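Local coordinates for protein xylulose kinase (Bifidobacterium adolescentis ATCC 15703, PDB 3I8B) that probably phosphorylates D-xylulose with ATP to give D-xylulose 5-phosphate, as a member of the FGGY family of carbohydrate kinases, at residues Thr22-Gly27 / Ala481-Thr485; Arg174-Tyr178 / Val251-Ile257. All coordinates share one frame. Residues are numbered along the deposited sequence.

Contact 1: Thr22-Gly27 / Ala481-Thr485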
loop_
_atom_site.group_PDB
_atom_site.type_symbol
_atom_site.label_atom_id
_atom_site.label_comp_id
_atom_site.label_asym_id
_atom_site.label_seq_id
_atom_site.Cartn_x
_atom_site.Cartn_y
_atom_site.Cartn_z
ATOM N N THR A 22 4.938 13.297 -18.521
ATOM C CA THR A 22 6.179 13.804 -17.957
ATOM C C THR A 22 7.400 13.582 -18.839
ATOM O O THR A 22 7.442 12.658 -19.655
ATOM C CB THR A 22 6.409 13.309 -16.473
ATOM O OG1 THR A 22 7.597 12.524 -16.347
ATOM C CG2 THR A 22 5.244 12.545 -15.960
ATOM N N ASP A 23 8.390 14.452 -18.662
ATOM C CA ASP A 23 9.640 14.372 -19.411
ATOM C C ASP A 23 10.433 13.142 -18.978
ATOM O O ASP A 23 10.763 12.990 -17.801
ATOM C CB ASP A 23 10.445 15.646 -19.171
ATOM C CG ASP A 23 11.692 15.717 -20.021
ATOM O OD1 ASP A 23 12.640 14.957 -19.754
ATOM O OD2 ASP A 23 11.717 16.536 -20.955
ATOM N N ALA A 24 10.721 12.254 -19.925
ATOM C CA ALA A 24 11.363 10.983 -19.601
ATOM C C ALA A 24 12.755 11.197 -19.010
ATOM O O ALA A 24 13.222 10.455 -18.139
ATOM C CB ALA A 24 11.451 10.116 -20.837
ATOM N N GLU A 25 13.428 12.228 -19.481
ATOM C CA GLU A 25 14.799 12.449 -19.056
ATOM C C GLU A 25 14.894 13.151 -17.698
ATOM O O GLU A 25 15.767 12.824 -16.892
ATOM C CB GLU A 25 15.539 13.232 -20.132
ATOM C CG GLU A 25 17.001 13.457 -19.876
ATOM C CD GLU A 25 17.627 14.165 -21.054
ATOM O OE1 GLU A 25 17.782 15.404 -20.987
ATOM O OE2 GLU A 25 17.914 13.484 -22.060
ATOM N N THR A 26 13.990 14.095 -17.440
ATOM C CA THR A 26 14.095 14.942 -16.250
ATOM C C THR A 26 13.057 14.694 -15.156
ATOM O O THR A 26 13.254 15.122 -14.014
ATOM C CB THR A 26 13.975 16.434 -16.614
ATOM O OG1 THR A 26 12.648 16.700 -17.087
ATOM C CG2 THR A 26 15.003 16.811 -17.688
ATOM N N GLY A 27 11.947 14.049 -15.503
ATOM C CA GLY A 27 10.847 13.882 -14.561
ATOM C C GLY A 27 9.942 15.102 -14.476
ATOM O O GLY A 27 8.958 15.105 -13.731
ATOM N N ALA A 481 17.483 8.952 -12.825
ATOM C CA ALA A 481 17.936 9.777 -11.708
ATOM C C ALA A 481 17.286 11.165 -11.696
ATOM O O ALA A 481 17.958 12.166 -11.954
ATOM C CB ALA A 481 19.447 9.908 -11.739
ATOM N N TRP A 482 15.992 11.228 -11.380
ATOM C CA TRP A 482 15.252 12.492 -11.387
ATOM C C TRP A 482 15.503 13.357 -10.136
ATOM O O TRP A 482 15.692 12.842 -9.032
ATOM C CB TRP A 482 13.739 12.246 -11.566
ATOM C CG TRP A 482 13.358 11.705 -12.929
ATOM C CD1 TRP A 482 14.165 11.627 -14.031
ATOM C CD2 TRP A 482 12.072 11.195 -13.338
ATOM N NE1 TRP A 482 13.469 11.100 -15.092
ATOM C CE2 TRP A 482 12.183 10.831 -14.697
ATOM C CE3 TRP A 482 10.841 11.017 -12.688
ATOM C CZ2 TRP A 482 11.113 10.290 -15.418
ATOM C CZ3 TRP A 482 9.776 10.479 -13.404
ATOM C CH2 TRP A 482 9.918 10.126 -14.753
ATOM N N GLN A 483 15.508 14.673 -10.324
ATOM C CA GLN A 483 15.616 15.606 -9.209
ATOM C C GLN A 483 14.431 15.455 -8.271
ATOM O O GLN A 483 13.281 15.366 -8.707
ATOM C CB GLN A 483 15.684 17.057 -9.702
ATOM C CG GLN A 483 17.091 17.635 -9.782
ATOM C CD GLN A 483 17.699 17.920 -8.414
ATOM O OE1 GLN A 483 18.860 17.585 -8.155
ATOM N NE2 GLN A 483 16.915 18.539 -7.532
ATOM N N LEU A 484 14.725 15.442 -6.979
ATOM C CA LEU A 484 13.700 15.401 -5.950
ATOM C C LEU A 484 13.670 16.729 -5.206
ATOM O O LEU A 484 14.719 17.248 -4.820
ATOM C CB LEU A 484 14.014 14.275 -4.974
ATOM C CG LEU A 484 14.230 12.940 -5.681
ATOM C CD1 LEU A 484 15.120 12.029 -4.863
ATOM C CD2 LEU A 484 12.888 12.282 -6.014
ATOM N N THR A 485 12.478 17.281 -5.009
ATOM C CA THR A 485 12.341 18.511 -4.237
ATOM C C THR A 485 12.105 18.207 -2.751
ATOM O O THR A 485 11.215 17.430 -2.392
ATOM C CB THR A 485 11.224 19.420 -4.794
ATOM O OG1 THR A 485 11.514 19.750 -6.157
ATOM C CG2 THR A 485 11.128 20.714 -3.995
HETATM O O HOH W 1 15.786 15.757 -13.082
#
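The indole of Trp-482 is met almost entirely by backbone: the end of strand 16-23 and the turn after it pass along one face and the NE1 edge of the ring, offering mostly carbonyl groups and a glycine; the one side chain close to the ring is Thr-22, with OG1 3.7 Å from Trp-482 CH2. Trp-482 NE1 donates a hydrogen bond to Ala-24 O at 3.1 Å, near the ring plane, while Gly-27 CA sits over one face of the six-membered ring in a CH-pi contact. A CB on Gly-27 would run into the indole, and its positive phi (82°) would also press that CB against the preceding carbonyl.

The turn holds its own shape. Gly-27 N bonds to Asp-23 O at 2.8 Å, and Asp-23 OD1 accepts from Thr-26 N, also at 2.8 Å, as an Asx motif; the other carboxylate oxygen of Asp-23 forms a salt bridge with Arg-4. A water links the main chains, donating to Thr-26 O (2.8 Å) and accepting from Gln-483 N (3.0 Å).

This turn joins antiparallel strands 16-23 and 29-36, so a hairpin of the N-terminal domain meets the loop leading into edge strand 486-490. Trp-482 also packs on Ala-466 and Ala-470 of helix 460-474. Indole N-H and water both bond to main-chain oxygens of the turn, so the contact rests on its backbone conformation, which the Asp-23 carboxylate helps to fix.

Contact 2: Arg174-Tyr178 / Val251-Ile257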
loop_
_atom_site.group_PDB
_atom_site.type_symbol
_atom_site.label_atom_id
_atom_site.label_comp_id
_atom_site.label_asym_id
_atom_site.label_seq_id
_atom_site.Cartn_x
_atom_site.Cartn_y
_atom_site.Cartn_z
ATOM N N ARG A 174 -7.122 -2.584 -20.226
ATOM C CA ARG A 174 -8.023 -1.716 -20.994
ATOM C C ARG A 174 -7.250 -0.696 -21.860
ATOM O O ARG A 174 -7.630 -0.395 -22.998
ATOM C CB ARG A 174 -8.957 -0.969 -20.041
ATOM C CG ARG A 174 -9.925 -1.859 -19.277
ATOM C CD ARG A 174 -10.793 -2.727 -20.202
ATOM N NE ARG A 174 -11.373 -1.965 -21.311
ATOM C CZ ARG A 174 -12.405 -1.130 -21.200
ATOM N NH1 ARG A 174 -13.011 -0.945 -20.030
ATOM N NH2 ARG A 174 -12.835 -0.481 -22.271
ATOM N N ILE A 175 -6.168 -0.164 -21.311
ATOM C CA ILE A 175 -5.321 0.765 -22.057
ATOM C C ILE A 175 -4.709 0.082 -23.302
ATOM O O ILE A 175 -4.613 0.699 -24.378
ATOM C CB ILE A 175 -4.272 1.416 -21.123
ATOM C CG1 ILE A 175 -4.956 2.496 -20.256
ATOM C CG2 ILE A 175 -3.089 1.992 -21.907
ATOM C CD1 ILE A 175 -4.082 3.021 -19.138
ATOM N N ALA A 176 -4.331 -1.190 -23.151
ATOM C CA ALA A 176 -3.860 -2.022 -24.250
ATOM C C ALA A 176 -4.958 -2.281 -25.258
ATOM O O ALA A 176 -4.718 -2.890 -26.289
ATOM C CB ALA A 176 -3.292 -3.373 -23.729
ATOM N N GLY A 177 -6.175 -1.859 -24.945
ATOM C CA GLY A 177 -7.266 -1.949 -25.894
ATOM C C GLY A 177 -8.151 -3.172 -25.747
ATOM O O GLY A 177 -9.023 -3.401 -26.582
ATOM N N TYR A 178 -7.926 -3.954 -24.695
ATOM C CA TYR A 178 -8.723 -5.151 -24.429
ATOM C C TYR A 178 -9.978 -4.814 -23.636
ATOM O O TYR A 178 -10.134 -3.687 -23.170
ATOM C CB TYR A 178 -7.889 -6.218 -23.701
ATOM C CG TYR A 178 -6.744 -6.694 -24.560
ATOM C CD1 TYR A 178 -6.991 -7.443 -25.704
ATOM C CD2 TYR A 178 -5.430 -6.364 -24.257
ATOM C CE1 TYR A 178 -5.967 -7.870 -26.517
ATOM C CE2 TYR A 178 -4.386 -6.789 -25.074
ATOM C CZ TYR A 178 -4.670 -7.539 -26.199
ATOM O OH TYR A 178 -3.673 -7.973 -27.017
ATOM N N VAL A 251 2.370 -6.422 -24.459
ATOM C CA VAL A 251 1.464 -5.637 -25.287
ATOM C C VAL A 251 1.710 -4.147 -25.037
ATOM O O VAL A 251 2.081 -3.754 -23.934
ATOM C CB VAL A 251 -0.033 -5.967 -24.984
ATOM C CG1 VAL A 251 -0.375 -7.394 -25.411
ATOM C CG2 VAL A 251 -0.343 -5.748 -23.494
ATOM N N LYS A 252 1.486 -3.331 -26.066
ATOM C CA LYS A 252 1.626 -1.875 -25.977
ATOM C C LYS A 252 0.250 -1.264 -25.781
ATOM O O LYS A 252 -0.757 -1.956 -25.913
ATOM C CB LYS A 252 2.221 -1.320 -27.281
ATOM C CG LYS A 252 3.601 -1.857 -27.643
ATOM C CD LYS A 252 4.090 -1.257 -28.964
ATOM C CE LYS A 252 5.500 -1.736 -29.307
ATOM N NZ LYS A 252 5.976 -1.205 -30.638
ATOM N N ALA A 253 0.199 0.028 -25.489
ATOM C CA ALA A 253 -1.077 0.731 -25.458
ATOM C C ALA A 253 -1.709 0.631 -26.831
ATOM O O ALA A 253 -1.008 0.631 -27.845
ATOM C CB ALA A 253 -0.883 2.180 -25.087
ATOM N N ASP A 254 -3.033 0.527 -26.859
ATOM C CA ASP A 254 -3.796 0.670 -28.092
ATOM C C ASP A 254 -3.528 2.077 -28.650
ATOM O O ASP A 254 -3.555 3.053 -27.897
ATOM C CB ASP A 254 -5.282 0.498 -27.770
ATOM C CG ASP A 254 -6.165 0.469 -29.016
ATOM O OD1 ASP A 254 -6.581 -0.637 -29.430
ATOM O OD2 ASP A 254 -6.466 1.549 -29.565
ATOM N N PRO A 255 -3.258 2.189 -29.969
ATOM C CA PRO A 255 -2.868 3.484 -30.561
ATOM C C PRO A 255 -3.954 4.564 -30.460
ATOM O O PRO A 255 -3.635 5.759 -30.507
ATOM C CB PRO A 255 -2.584 3.142 -32.039
ATOM C CG PRO A 255 -2.329 1.689 -32.070
ATOM C CD PRO A 255 -3.145 1.080 -30.932
ATOM N N ALA A 256 -5.215 4.154 -30.323
ATOM C CA ALA A 256 -6.304 5.110 -30.130
ATOM C C ALA A 256 -6.192 5.740 -28.753
ATOM O O ALA A 256 -6.702 6.834 -28.524
ATOM C CB ALA A 256 -7.673 4.441 -30.306
ATOM N N ILE A 257 -5.501 5.062 -27.844
ATOM C CA ILE A 257 -5.325 5.580 -26.491
ATOM C C ILE A 257 -3.987 6.306 -26.273
ATOM O O ILE A 257 -3.968 7.421 -25.729
ATOM C CB ILE A 257 -5.548 4.474 -25.424
ATOM C CG1 ILE A 257 -7.031 4.101 -25.364
ATOM C CG2 ILE A 257 -5.088 4.944 -24.066
ATOM C CD1 ILE A 257 -7.282 2.689 -24.873
HETATM O O HOH W 2 -2.257 -3.517 -27.265
#
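Ile-175 lays its CG2 over Ala-253, 3.9 Å from Ala-253 CB, and also touches Ile-257, whose CG2 is 4.2 Å from Ile-175 CG2. Its carbonyl, near the C-terminal end of the helix, takes the one direct hydrogen bond of the contact: Asp-254 N donates to Ile-175 O at 2.9 Å with a good angle of 159°.

The chain leaves the helix through a Schellman motif. Gly-177 has positive phi and its N bonds back to Arg-174 O at 2.8 Å; a CB there would strike Asp-254 OD1, whereas the bare Gly-177 CA rests 3.7 Å from Asp-254 CB. Asp-254 shapes its own loop as well, its OD2 accepting from Ala-256 N (3.0 Å) in an Asx turn, while Ile-257 N bonds to Asp-254 O at 2.8 Å. That fold-back brings Ile-257 CD1 to 3.4 Å from Ile-175 O.

Farther along, Ala-176 CB meets Val-251 CG2 at 3.8 Å, and Val-251 CG1 lies at the edge of the Tyr-178 ring, 3.7 Å from Tyr-178 OH. A water ties the backbones by donating to Ala-176 O (2.7 Å) and Lys-252 O (2.6 Å).

The contact thus joins the end of helix 167-175 to the loop before strand 267-273. Ile-175 and Ile-257 both pack on Trp-49 and Phe-52 of helix 46-58, and Ile-175 continues inward onto Leu-68 and Val-70 of strand 65-72 and Leu-268 of strand 267-273.

In the fold
Both contacts border the five-stranded sheet of the N-terminal domain. Contact 1 involves the hairpin between strand 16-23 and edge strand 29-36, contact 2 the loop before strand 267-273 at the opposite edge; their centres are 25 Å apart and their nearest atoms about 13 Å. Contact 2 is nested within the chain loop closed by contact 1, which bridges to the C-terminal domain, whereas contact 2 stays inside the N-terminal one. Thr-22 lies about 10 Å from Asp-11, predicted to matter for activity, side chain to side chain. The side chain of Val-251 is about 8 Å from the bound magnesium, held by Glu-190, Leu-192 and Thr-241. Strand 267-273 leads directly to Asp-274, the predicted proton acceptor.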